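Putative cyclohexadienyl dehydrogenase and ADH prephenate dehydrogenase (Rhizobium meliloti, PDB 4WJI) probably catalyses the NAD(P)-dependent oxidative decarboxylation of prephenate to 4-hydroxyphenylpyruvate, a step of L-tyrosine biosynthesis. Local coordinates at residues A[143-149]-A[171-177]. Numbering follows the deposited sequence.
Sequences RWCILTP and MVDEMDP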
ATOM      1  N   ARG A 143      12.504 -12.046  -7.109  1.00 11.29           N
ATOM      2  CA  ARG A 143      12.563 -10.634  -7.372  1.00  9.66           C
ATOM      3  C   ARG A 143      13.491 -10.381  -8.573  1.00  9.24           C
ATOM      4  O   ARG A 143      14.279 -11.238  -8.955  1.00 13.80           O
ATOM      5  CB  ARG A 143      13.149  -9.942  -6.147  1.00  9.85           C
ATOM      6  CG  ARG A 143      12.350 -10.126  -4.885  1.00 11.02           C
ATOM      7  CD  ARG A 143      11.287  -9.096  -4.720  1.00 17.63           C
ATOM      8  NE  ARG A 143      10.106  -9.394  -5.464  1.00 16.51           N
ATOM      9  CZ  ARG A 143       9.073 -10.111  -4.990  1.00 17.75           C
ATOM     10  NH1 ARG A 143       8.018 -10.343  -5.737  1.00 18.12           N
ATOM     11  NH2 ARG A 143       9.142 -10.720  -3.845  1.00 23.74           N
ATOM     12  N   TRP A 144      13.414  -9.187  -9.127  1.00  9.23           N
ATOM     13  CA  TRP A 144      14.311  -8.713 -10.140  1.00  9.29           C
ATOM     14  C   TRP A 144      15.484  -7.957  -9.520  1.00 10.56           C
ATOM     15  O   TRP A 144      15.361  -7.385  -8.414  1.00 11.12           O
ATOM     16  CB  TRP A 144      13.577  -7.755 -11.140  1.00 11.77           C
ATOM     17  CG  TRP A 144      12.721  -8.505 -12.074  1.00 12.76           C
ATOM     18  CD1 TRP A 144      11.396  -8.835 -11.888  1.00 16.61           C
ATOM     19  CD2 TRP A 144      13.099  -9.042 -13.303  1.00 14.97           C
ATOM     20  NE1 TRP A 144      10.945  -9.581 -12.944  1.00 18.16           N
ATOM     21  CE2 TRP A 144      11.987  -9.739 -13.819  1.00 16.69           C
ATOM     22  CE3 TRP A 144      14.302  -9.062 -14.014  1.00 15.49           C
ATOM     23  CZ2 TRP A 144      12.031 -10.414 -15.021  1.00 20.17           C
ATOM     24  CZ3 TRP A 144      14.333  -9.746 -15.208  1.00 19.18           C
ATOM     25  CH2 TRP A 144      13.204 -10.407 -15.697  1.00 19.57           C
ATOM     26  N   CYS A 145      16.617  -7.992 -10.231  1.00 12.17           N
ATOM     27  CA  CYS A 145      17.784  -7.154  -9.925  1.00 10.22           C
ATOM     28  C   CYS A 145      18.246  -6.530 -11.239  1.00 10.05           C
ATOM     29  O   CYS A 145      18.265  -7.203 -12.282  1.00 13.27           O
ATOM     30  CB  CYS A 145      18.890  -7.969  -9.288  1.00 11.56           C
ATOM     31  SG  CYS A 145      20.324  -6.939  -8.928  1.00 14.41           S
ATOM     32  N   ILE A 146      18.540  -5.234 -11.195  1.00  8.82           N
ATOM     33  CA  ILE A 146      18.966  -4.501 -12.380  1.00  8.85           C
ATOM     34  C   ILE A 146      20.443  -4.157 -12.244  1.00  9.14           C
ATOM     35  O   ILE A 146      20.869  -3.542 -11.264  1.00 11.93           O
ATOM     36  CB  ILE A 146      18.133  -3.202 -12.590  1.00 10.14           C
ATOM     37  CG1 ILE A 146      16.628  -3.501 -12.735  1.00 12.55           C
ATOM     38  CG2 ILE A 146      18.650  -2.411 -13.773  1.00 11.88           C
ATOM     39  CD1 ILE A 146      15.741  -2.284 -12.641  1.00 12.47           C
ATOM     40  N   LEU A 147      21.214  -4.555 -13.237  1.00  9.38           N
ATOM     41  CA  LEU A 147      22.612  -4.121 -13.369  1.00  9.82           C
ATOM     42  C   LEU A 147      22.744  -3.020 -14.386  1.00 11.78           C
ATOM     43  O   LEU A 147      22.050  -3.031 -15.407  1.00 12.88           O
ATOM     44  CB  LEU A 147      23.499  -5.296 -13.762  1.00 12.43           C
ATOM     45  CG  LEU A 147      23.465  -6.554 -12.901  1.00 13.37           C
ATOM     46  CD1 LEU A 147      24.415  -7.643 -13.423  1.00 15.80           C
ATOM     47  CD2 LEU A 147      23.742  -6.205 -11.449  1.00 16.43           C
ATOM     48  N   THR A 148      23.648  -2.068 -14.123  1.00 12.05           N
ATOM     49  CA  THR A 148      23.793  -0.926 -15.053  1.00 14.83           C
ATOM     50  C   THR A 148      25.311  -0.711 -15.387  1.00 16.33           C
ATOM     51  O   THR A 148      25.895   0.317 -15.049  1.00 15.55           O
ATOM     52  CB  THR A 148      23.115   0.375 -14.529  1.00 14.38           C
ATOM     53  OG1 THR A 148      23.811   0.862 -13.375  1.00 17.00           O
ATOM     54  CG2 THR A 148      21.704   0.146 -14.150  1.00 14.11           C
ATOM     55  N   PRO A 149      25.972  -1.724 -16.014  1.00 17.72           N
ATOM     56  CA  PRO A 149      27.408  -1.565 -16.312  1.00 17.74           C
ATOM     57  C   PRO A 149      27.672  -0.453 -17.314  1.00 20.45           C
ATOM     58  O   PRO A 149      27.034  -0.408 -18.344  1.00 20.30           O
ATOM     59  CB  PRO A 149      27.803  -2.899 -16.934  1.00 17.31           C
ATOM     60  CG  PRO A 149      26.568  -3.635 -17.192  1.00 19.33           C
ATOM     61  CD  PRO A 149      25.411  -2.969 -16.563  1.00 17.25           C
HETATM   62  N   MSE A 171      15.951 -12.650 -10.847  1.00 12.08           N
HETATM   63  CA  MSE A 171      16.033 -12.551 -12.276  1.00 12.99           C
HETATM   64  C   MSE A 171      16.792 -11.268 -12.523  1.00 13.81           C
HETATM   65  O   MSE A 171      16.569 -10.319 -11.816  1.00 13.27           O
HETATM   66  CB  MSE A 171      14.632 -12.479 -12.913  1.00 16.24           C
HETATM   67  CG  MSE A 171      13.908 -13.819 -13.148  1.00 27.97           C
HETATM   68 SE   MSE A 171      11.963 -13.639 -12.858  1.00 39.59          SE
HETATM   69  CE  MSE A 171      12.629 -13.704 -10.984  1.00 11.11           C
ATOM     70  N   VAL A 172      17.677 -11.233 -13.504  1.00 11.74           N
ATOM     71  CA  VAL A 172      18.549 -10.111 -13.761  1.00 11.17           C
ATOM     72  C   VAL A 172      18.322  -9.462 -15.136  1.00 12.71           C
ATOM     73  O   VAL A 172      18.246 -10.144 -16.123  1.00 16.62           O
ATOM     74  CB  VAL A 172      19.998 -10.577 -13.655  1.00 12.60           C
ATOM     75  CG1 VAL A 172      20.933  -9.425 -13.935  1.00 14.48           C
ATOM     76  CG2 VAL A 172      20.267 -11.121 -12.266  1.00 12.96           C
ATOM     77  N   ASP A 173      18.228  -8.144 -15.153  1.00 12.22           N
ATOM     78  CA  ASP A 173      18.148  -7.350 -16.369  1.00 13.17           C
ATOM     79  C   ASP A 173      19.278  -6.339 -16.358  1.00 14.49           C
ATOM     80  O   ASP A 173      19.683  -5.895 -15.329  1.00 15.87           O
ATOM     81  CB  ASP A 173      16.868  -6.521 -16.409  1.00 18.81           C
ATOM     82  CG  ASP A 173      15.727  -7.210 -17.066  1.00 24.85           C
ATOM     83  OD1 ASP A 173      15.951  -8.090 -17.869  1.00 29.15           O
ATOM     84  OD2 ASP A 173      14.557  -6.860 -16.758  1.00 24.88           O
ATOM     85  N   GLU A 174      19.759  -5.967 -17.521  1.00 15.38           N
ATOM     86  CA  GLU A 174      20.756  -4.913 -17.668  1.00 14.83           C
ATOM     87  C   GLU A 174      20.146  -3.728 -18.378  1.00 15.41           C
ATOM     88  O   GLU A 174      19.395  -3.912 -19.321  1.00 18.59           O
ATOM     89  CB  GLU A 174      21.941  -5.418 -18.490  1.00 21.82           C
ATOM     90  CG  GLU A 174      22.578  -6.660 -17.911  1.00 30.75           C
ATOM     91  CD  GLU A 174      23.715  -7.225 -18.754  1.00 31.91           C
ATOM     92  OE1 GLU A 174      24.454  -6.455 -19.409  1.00 41.12           O
ATOM     93  OE2 GLU A 174      23.874  -8.451 -18.705  1.00 45.69           O
HETATM   94  N   MSE A 175      20.481  -2.531 -17.939  1.00 14.84           N
HETATM   95  CA  MSE A 175      20.050  -1.325 -18.624  1.00 15.56           C
HETATM   96  C   MSE A 175      20.988  -0.179 -18.405  1.00 16.23           C
HETATM   97  O   MSE A 175      21.850  -0.220 -17.572  1.00 16.58           O
HETATM   98  CB  MSE A 175      18.603  -0.910 -18.326  1.00 19.98           C
HETATM   99  CG  MSE A 175      18.449  -0.487 -16.882  1.00 18.23           C
HETATM  100 SE   MSE A 175      16.528  -0.282 -16.374  1.00 19.38          SE
HETATM  101  CE  MSE A 175      15.967  -2.128 -16.507  1.00 22.81           C
ATOM    102  N   ASP A 176      20.792   0.866 -19.192  1.00 15.08           N
ATOM    103  CA  ASP A 176      21.537   2.103 -19.043  1.00 14.44           C
ATOM    104  C   ASP A 176      21.142   2.794 -17.726  1.00 12.23           C
ATOM    105  O   ASP A 176      19.987   2.756 -17.331  1.00 13.31           O
ATOM    106  CB  ASP A 176      21.271   3.001 -20.287  1.00 22.17           C
ATOM    107  CG  ASP A 176      21.308   4.520 -20.005  1.00 33.64           C
ATOM    108  OD1 ASP A 176      22.402   5.151 -19.940  1.00 52.82           O
ATOM    109  OD2 ASP A 176      20.217   5.111 -19.914  1.00 38.97           O
ATOM    110  N   PRO A 177      22.110   3.483 -17.080  1.00 13.69           N
ATOM    111  CA  PRO A 177      21.742   4.130 -15.799  1.00 13.87           C
ATOM    112  C   PRO A 177      20.666   5.203 -15.886  1.00 12.64           C
ATOM    113  O   PRO A 177      19.863   5.317 -14.945  1.00 13.32           O
ATOM    114  CB  PRO A 177      23.039   4.779 -15.318  1.00 19.52           C
ATOM    115  CG  PRO A 177      24.127   4.146 -16.053  1.00 20.54           C
ATOM    116  CD  PRO A 177      23.575   3.595 -17.336  1.00 13.68           C
TER
HETATM  117  O   HOH W   1      24.300  -0.443 -19.032  1.00 54.80           O
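The two strands belong to a beta-alpha-beta unit at one end of the sheet in the Rossmann-type nucleotide-binding domain. Strand 144-147 leads through helix 155-167 to strand 171-174, the outermost strand on this side within the chain. The strands run parallel, with axes 4.7 Å apart at closest approach. Five backbone hydrogen bonds join them. Met171 N donates to Arg143 O (2.9 Å), and Cys145 N to Met171 O (2.8 Å). Asp173 N then donates to Cys145 O (3.0 Å), Leu147 N to Asp173 O (2.9 Å) and Met175 N to Leu147 O (3.0 Å). Cys145, Leu147, Val172 and Glu174 share one face. Here Leu147 CD1 meets Val172 CG1 at 3.9 Å, beneath helix 155-167, and Glu174 forms a salt bridge with Arg162 of that helix. The face with Trp144, Ile146 and Asp173 meets the second subunit: Asp173 forms a salt bridge with its Lys215 and a hydrogen bond with its Tyr216. Ile146 CG2 packs on Met175 CG (3.7 Å). Selenomethionine Met171 lies against the Trp144 indole, its CB making a CH-pi contact 3.5 Å from the centroid of the six-membered ring and its SE a Met-aromatic contact at 4.4 Å.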